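Local coordinates for outer membrane protein YopM (Yersinia pestis, PDB 1JL5), which probably acts as a leucine-rich repeat effector that alters host cell physiology and promotes bacterial survival in host tissues, at residues E186-L191 with K209-P214; D203-K208 with G223-E228; P333-R338 with E354-L359. All blocks are in the same frame, centred on the assembly; numbering follows the deposited sequence.

Contact 1. Residues E186-L191 with K209-P214; sequences EELPEL and KLPDLP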
# COMPACT_ATOMS: atom_id res chain seq x y z
N GLU A 186 18.20 5.79 26.80
CA GLU A 186 18.61 7.14 26.49
C GLU A 186 20.12 7.09 26.35
O GLU A 186 20.74 7.99 25.80
CB GLU A 186 18.19 8.08 27.61
CG GLU A 186 16.68 8.17 27.74
CD GLU A 186 16.25 9.09 28.86
OE1 GLU A 186 16.62 10.29 28.81
OE2 GLU A 186 15.55 8.62 29.78
N GLU A 187 20.70 6.01 26.86
CA GLU A 187 22.13 5.80 26.78
C GLU A 187 22.39 4.31 26.77
O GLU A 187 21.56 3.53 27.23
CB GLU A 187 22.85 6.39 28.00
CG GLU A 187 22.78 7.89 28.13
CD GLU A 187 23.48 8.37 29.40
OE1 GLU A 187 24.68 8.06 29.57
OE2 GLU A 187 22.82 9.04 30.22
N LEU A 188 23.53 3.93 26.24
CA LEU A 188 23.93 2.54 26.22
C LEU A 188 25.07 2.50 27.22
O LEU A 188 25.74 3.50 27.43
CB LEU A 188 24.44 2.13 24.84
CG LEU A 188 23.41 1.93 23.73
CD1 LEU A 188 24.12 1.54 22.44
CD2 LEU A 188 22.43 0.84 24.14
N PRO A 189 25.28 1.36 27.87
CA PRO A 189 26.38 1.33 28.82
C PRO A 189 27.67 1.42 28.01
O PRO A 189 27.64 1.34 26.78
CB PRO A 189 26.22 -0.02 29.51
CG PRO A 189 25.60 -0.86 28.43
CD PRO A 189 24.57 0.06 27.84
N GLU A 190 28.79 1.61 28.69
CA GLU A 190 30.07 1.69 28.00
C GLU A 190 30.22 0.41 27.20
O GLU A 190 29.87 -0.67 27.68
CB GLU A 190 31.20 1.82 29.02
CG GLU A 190 32.58 1.85 28.39
CD GLU A 190 33.66 2.11 29.42
OE1 GLU A 190 33.73 1.36 30.41
OE2 GLU A 190 34.44 3.07 29.22
N LEU A 191 30.73 0.53 25.99
CA LEU A 191 30.88 -0.63 25.13
C LEU A 191 32.30 -0.87 24.67
O LEU A 191 32.70 -2.00 24.42
CB LEU A 191 29.99 -0.46 23.90
CG LEU A 191 28.53 -0.10 24.16
CD1 LEU A 191 27.87 0.35 22.86
CD2 LEU A 191 27.81 -1.30 24.76
N LYS A 209 23.50 9.65 21.78
CA LYS A 209 24.86 9.31 21.41
C LYS A 209 25.08 7.84 21.64
O LYS A 209 24.36 7.20 22.40
CB LYS A 209 25.86 10.11 22.25
CG LYS A 209 25.78 11.61 22.05
CD LYS A 209 26.88 12.35 22.80
CE LYS A 209 26.79 13.85 22.55
NZ LYS A 209 27.87 14.61 23.24
N LEU A 210 26.05 7.29 20.94
CA LEU A 210 26.39 5.90 21.13
C LEU A 210 27.69 5.95 21.87
O LEU A 210 28.51 6.83 21.63
CB LEU A 210 26.60 5.20 19.79
CG LEU A 210 25.35 5.04 18.93
CD1 LEU A 210 25.73 4.37 17.62
CD2 LEU A 210 24.30 4.23 19.67
N PRO A 211 27.90 5.03 22.81
CA PRO A 211 29.16 5.04 23.54
C PRO A 211 30.24 4.74 22.50
O PRO A 211 29.92 4.32 21.39
CB PRO A 211 28.99 3.89 24.53
CG PRO A 211 27.51 3.86 24.77
CD PRO A 211 26.96 4.03 23.37
N ASP A 212 31.50 4.96 22.84
CA ASP A 212 32.54 4.64 21.88
C ASP A 212 32.35 3.15 21.64
O ASP A 212 32.03 2.40 22.56
CB ASP A 212 33.92 4.94 22.44
CG ASP A 212 34.17 6.42 22.56
OD1 ASP A 212 33.85 7.15 21.60
OD2 ASP A 212 34.69 6.87 23.60
N LEU A 213 32.54 2.72 20.41
CA LEU A 213 32.33 1.34 20.06
C LEU A 213 33.55 0.47 20.28
O LEU A 213 34.69 0.91 20.13
CB LEU A 213 31.87 1.25 18.61
CG LEU A 213 30.68 2.18 18.32
CD1 LEU A 213 30.26 2.05 16.87
CD2 LEU A 213 29.53 1.85 19.26
N PRO A 214 33.32 -0.80 20.65
CA PRO A 214 34.41 -1.74 20.89
C PRO A 214 35.08 -2.13 19.58
O PRO A 214 34.43 -2.27 18.55
CB PRO A 214 33.70 -2.92 21.54
CG PRO A 214 32.37 -2.91 20.86
CD PRO A 214 32.02 -1.44 20.89
O HOH W 1 22.66 8.83 24.41
O HOH W 2 24.77 5.84 24.63
O HOH W 3 32.03 2.73 25.09

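Contact 2. Residues D203-K208 with G223-E228; sequences DNNSLK and GNNILE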
# COMPACT_ATOMS: atom_id res chain seq x y z
N ASP A 203 18.75 0.08 18.06
CA ASP A 203 17.86 0.90 17.26
C ASP A 203 16.59 1.12 18.06
O ASP A 203 16.33 0.41 19.04
CB ASP A 203 17.50 0.19 15.97
CG ASP A 203 16.92 -1.18 16.23
OD1 ASP A 203 17.65 -2.05 16.75
OD2 ASP A 203 15.73 -1.39 15.93
N ASN A 204 15.79 2.09 17.63
CA ASN A 204 14.53 2.35 18.29
C ASN A 204 14.64 2.53 19.78
O ASN A 204 14.00 1.83 20.56
CB ASN A 204 13.56 1.23 17.96
CG ASN A 204 13.14 1.26 16.52
OD1 ASN A 204 12.31 2.08 16.14
ND2 ASN A 204 13.73 0.40 15.71
N ASN A 205 15.48 3.47 20.16
CA ASN A 205 15.68 3.81 21.55
C ASN A 205 15.75 5.31 21.49
O ASN A 205 15.37 5.89 20.48
CB ASN A 205 16.98 3.21 22.05
CG ASN A 205 16.81 1.77 22.45
OD1 ASN A 205 16.07 1.48 23.39
ND2 ASN A 205 17.46 0.86 21.74
N SER A 206 16.20 5.96 22.55
CA SER A 206 16.29 7.40 22.51
C SER A 206 17.73 7.79 22.75
O SER A 206 18.03 8.72 23.49
CB SER A 206 15.36 8.03 23.54
OG SER A 206 14.02 7.84 23.14
N LEU A 207 18.62 7.04 22.11
CA LEU A 207 20.04 7.31 22.25
C LEU A 207 20.35 8.60 21.51
O LEU A 207 19.97 8.77 20.36
CB LEU A 207 20.84 6.16 21.65
CG LEU A 207 20.59 4.79 22.27
CD1 LEU A 207 21.43 3.74 21.55
CD2 LEU A 207 20.93 4.82 23.76
N LYS A 208 21.00 9.52 22.21
CA LYS A 208 21.39 10.78 21.59
C LYS A 208 22.80 10.55 21.09
O LYS A 208 23.23 11.15 20.11
CB LYS A 208 21.36 11.92 22.60
CG LYS A 208 19.97 12.32 23.03
CD LYS A 208 20.02 13.63 23.79
CE LYS A 208 18.63 14.08 24.21
NZ LYS A 208 18.67 15.41 24.88
N GLY A 223 19.45 2.53 14.40
CA GLY A 223 18.56 3.40 13.69
C GLY A 223 17.42 3.78 14.61
O GLY A 223 17.20 3.14 15.65
N ASN A 224 16.71 4.83 14.25
CA ASN A 224 15.58 5.27 15.04
C ASN A 224 15.87 5.59 16.47
O ASN A 224 15.16 5.17 17.39
CB ASN A 224 14.46 4.25 14.97
CG ASN A 224 13.50 4.56 13.88
OD1 ASN A 224 12.89 5.63 13.89
ND2 ASN A 224 13.36 3.66 12.92
N ASN A 225 16.95 6.31 16.66
CA ASN A 225 17.32 6.78 17.96
C ASN A 225 17.31 8.27 17.72
O ASN A 225 16.62 8.75 16.81
CB ASN A 225 18.72 6.27 18.31
CG ASN A 225 18.66 4.93 18.99
OD1 ASN A 225 18.17 4.83 20.10
ND2 ASN A 225 19.14 3.90 18.32
N ILE A 226 18.04 9.02 18.51
CA ILE A 226 18.09 10.45 18.29
C ILE A 226 19.55 10.81 18.33
O ILE A 226 19.97 11.76 18.99
CB ILE A 226 17.27 11.21 19.35
CG1 ILE A 226 17.56 10.67 20.75
CG2 ILE A 226 15.78 11.06 19.03
CD1 ILE A 226 16.67 11.27 21.82
N LEU A 227 20.33 9.99 17.63
CA LEU A 227 21.76 10.18 17.54
C LEU A 227 22.07 11.44 16.76
O LEU A 227 21.72 11.56 15.58
CB LEU A 227 22.41 8.98 16.85
CG LEU A 227 22.24 7.67 17.62
CD1 LEU A 227 22.86 6.53 16.83
CD2 LEU A 227 22.89 7.80 18.99
N GLU A 228 22.72 12.38 17.44
CA GLU A 228 23.12 13.65 16.85
C GLU A 228 24.31 13.35 15.98
O GLU A 228 24.56 14.02 14.99
CB GLU A 228 23.55 14.62 17.94
CG GLU A 228 22.53 14.89 19.03
CD GLU A 228 21.36 15.70 18.54
OE1 GLU A 228 21.58 16.66 17.76
OE2 GLU A 228 20.22 15.40 18.94

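Contact 3. Residues P333-R338 with E354-L359; sequences PALPPR and ELPQNL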
# COMPACT_ATOMS: atom_id res chain seq x y z
N PRO A 333 22.55 7.53 -14.70
CA PRO A 333 23.80 7.28 -15.40
C PRO A 333 23.67 5.91 -16.07
O PRO A 333 22.67 5.22 -15.89
CB PRO A 333 24.83 7.27 -14.28
CG PRO A 333 24.05 6.72 -13.13
CD PRO A 333 22.74 7.45 -13.24
N ALA A 334 24.67 5.54 -16.87
CA ALA A 334 24.64 4.25 -17.53
C ALA A 334 24.39 3.23 -16.43
O ALA A 334 24.97 3.31 -15.35
CB ALA A 334 25.97 3.98 -18.21
N LEU A 335 23.51 2.28 -16.69
CA LEU A 335 23.22 1.28 -15.70
C LEU A 335 24.23 0.16 -15.75
O LEU A 335 24.52 -0.38 -16.81
CB LEU A 335 21.82 0.72 -15.93
CG LEU A 335 20.71 1.77 -15.85
CD1 LEU A 335 19.38 1.12 -16.15
CD2 LEU A 335 20.72 2.42 -14.47
N PRO A 336 24.81 -0.19 -14.60
CA PRO A 336 25.80 -1.27 -14.60
C PRO A 336 25.14 -2.55 -15.11
O PRO A 336 24.01 -2.86 -14.74
CB PRO A 336 26.22 -1.35 -13.13
CG PRO A 336 25.02 -0.84 -12.39
CD PRO A 336 24.59 0.32 -13.24
N PRO A 337 25.84 -3.29 -15.99
CA PRO A 337 25.25 -4.53 -16.50
C PRO A 337 24.87 -5.54 -15.42
O PRO A 337 24.09 -6.44 -15.67
CB PRO A 337 26.32 -5.06 -17.47
CG PRO A 337 27.58 -4.32 -17.08
CD PRO A 337 27.07 -2.96 -16.71
N ARG A 338 25.40 -5.38 -14.23
CA ARG A 338 25.07 -6.29 -13.14
C ARG A 338 23.77 -5.86 -12.47
O ARG A 338 23.18 -6.62 -11.72
CB ARG A 338 26.19 -6.32 -12.10
CG ARG A 338 26.73 -7.71 -11.85
CD ARG A 338 26.64 -8.12 -10.40
NE ARG A 338 27.96 -8.19 -9.81
CZ ARG A 338 28.23 -8.71 -8.62
NH1 ARG A 338 27.26 -9.22 -7.86
NH2 ARG A 338 29.48 -8.73 -8.18
N GLU A 354 19.64 2.49 -21.08
CA GLU A 354 19.52 1.13 -21.60
C GLU A 354 19.60 0.20 -20.41
O GLU A 354 20.52 0.28 -19.59
CB GLU A 354 20.65 0.83 -22.57
CG GLU A 354 20.53 -0.53 -23.21
CD GLU A 354 21.59 -0.76 -24.25
OE1 GLU A 354 22.78 -0.80 -23.88
OE2 GLU A 354 21.23 -0.91 -25.44
N LEU A 355 18.63 -0.69 -20.30
CA LEU A 355 18.59 -1.61 -19.18
C LEU A 355 19.54 -2.78 -19.32
O LEU A 355 19.66 -3.37 -20.39
CB LEU A 355 17.16 -2.13 -19.01
CG LEU A 355 16.14 -1.03 -18.73
CD1 LEU A 355 14.75 -1.63 -18.63
CD2 LEU A 355 16.52 -0.31 -17.42
N PRO A 356 20.25 -3.11 -18.24
CA PRO A 356 21.19 -4.23 -18.30
C PRO A 356 20.39 -5.51 -18.54
O PRO A 356 19.25 -5.62 -18.08
CB PRO A 356 21.87 -4.19 -16.94
CG PRO A 356 20.81 -3.61 -16.05
CD PRO A 356 20.23 -2.51 -16.90
N GLN A 357 20.98 -6.46 -19.25
CA GLN A 357 20.30 -7.70 -19.60
C GLN A 357 19.93 -8.65 -18.47
O GLN A 357 19.21 -9.62 -18.71
CB GLN A 357 21.13 -8.45 -20.65
CG GLN A 357 21.20 -7.70 -21.97
CD GLN A 357 19.83 -7.25 -22.43
OE1 GLN A 357 18.89 -8.05 -22.48
NE2 GLN A 357 19.71 -5.97 -22.77
N ASN A 358 20.41 -8.40 -17.27
CA ASN A 358 20.09 -9.26 -16.13
C ASN A 358 19.16 -8.50 -15.17
O ASN A 358 18.90 -8.96 -14.06
CB ASN A 358 21.36 -9.67 -15.39
CG ASN A 358 21.78 -11.09 -15.69
OD1 ASN A 358 21.32 -12.04 -15.05
ND2 ASN A 358 22.67 -11.26 -16.67
N LEU A 359 18.67 -7.35 -15.61
CA LEU A 359 17.78 -6.56 -14.77
C LEU A 359 16.55 -7.39 -14.45
O LEU A 359 15.86 -7.87 -15.35
CB LEU A 359 17.36 -5.27 -15.47
CG LEU A 359 16.62 -4.29 -14.54
CD1 LEU A 359 17.58 -3.79 -13.46
CD2 LEU A 359 16.07 -3.13 -15.35
O HOH W 4 22.43 1.87 -19.22

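Contact 1. Residues E186-L191 with K209-P214
L191 approaches one face of the P211 pyrrolidine ring obliquely, above its rim, with CD1 of L191 3.8 Å from CD of P211. Both residues belong to a leucine-rich repeat solenoid, in the loops of LRR 6 and LRR 7 that lead from one parallel strand to the next. At the ring's edge, CB of L188 comes to 3.5 Å from CD of P211, a tight carbon pair, and the P189 carbonyl oxygen reaches CG of P211 at 3.2 Å. The oxygen of L188 also approaches CG, tilted to the side opposite L191. The second flat group, P214, is faced by a carbonyl: O of L191 sits above its ring, 3.2 Å from CB of P214. Leucine suits the inner positions because its branches fill the space between coils: CD1 of L188 lies 3.9 Å from CD2 of L210, the two side chains pointing the same way. Proline gives a compact apolar ring but no N-H, and no direct hydrogen bond joins the two segments. Water takes that role. One accepts from N of K209 and donates to O of E186; a second joins N of L188 to O of K209. Farther along, a third water accepts from N of L191 at 2.7 Å and donates to O of D212 at 2.6 Å.

Contact 2. Residues D203-K208 with G223-E228
N225 lies alongside N205 in the asparagine ladder that leucine-rich repeats build where the chain leaves the strands, the two amides nearly coplanar (15°). The rung is buried: ND2 of N225 donates to the carbonyls of A202 and A222, and ND2 of N205 to those of A180 and A202. OD1 of N225 faces N of L207, though its position is crowded and less certain. Beyond the rung, N of I226 donates to O of L207 at 2.7 Å and N of E228 to O of K208 at 3.0 Å. I226 has CG1 between its backbone N and carbonyl carbon (chi1 46°), which sets CG1 3.1 Å from O of L207. CD1 of I226 meets CG of K208 at 3.7 Å.

The outer side is looser. Here the extended chain of K208 leaves NZ 6.1 Å from OE2 of E228. N204 and N224 lie side by side at the other end, OD1 of N204 3.3 Å from CB of N224, and N224 touches the calcium ligand N246. The second subunit borders this side: its H348 bonds OG of S206, its I330 packs on I226, and its R310 forms a salt bridge with OE1 of E228, as does K250 of E228's own chain. Buried, uncharged amides thus donate to backbone carbonyls, while K208 and E228 carry their charges at the exposed side and the subunit interface.

Contact 3. Residues P333-R338 with E354-L359
L335 packs against P356 and L355. Its CB meets the proline ring, 3.7 Å from CD of P356, and also faces the carbonyl oxygen of E354. CG, anti to the carbonyl carbon of L335 (chi1 -60°), stands 4.0 Å from that same oxygen. At the tip, CD1 of L335 comes to 3.4 Å from CD2 of L355, tighter than usual, the two leucines lying side by side and pointing the same way. Both also pack on L342 of the intervening strand and so line the solenoid interior. Farther along, CB of P356 lies 3.3 Å from O of P336 and 3.4 Å from O of P337. P356 begins a type I beta turn, closed by N of L359 donating to O of P356, and proline suits this first position, where no N-H is needed. R338 forms a salt bridge with E320 of its own chain and hydrogen bonds to O of N80 and O of G55 in the third subunit. With three prolines touching, backbone donors are scarce, and no direct hydrogen bond joins the segments; a water accepting from N of L335 (2.8 Å) and donating to O of E354 (2.5 Å) provides a polar bridge beside a largely apolar contact.

All three contacts join consecutive coils of one leucine-rich repeat solenoid, through loops that follow the parallel strands. Strand 199-201 separates the segments of contact 1, strand 219-221 those of contact 2 and strand 341-343 those of contact 3. Contacts 1 and 2 interleave along the chain, since 203-208 runs straight into 209-214; their centres are 11 Å apart and they touch, CD1 of L207 lying 3.5 Å from CG of L188. Contact 3 comes later, its centre about 42 Å from that of contact 1 and 37 Å from that of contact 2. The same coil-to-coil joining thus recurs along the curved chain, whose four copies form a hollow cylinder.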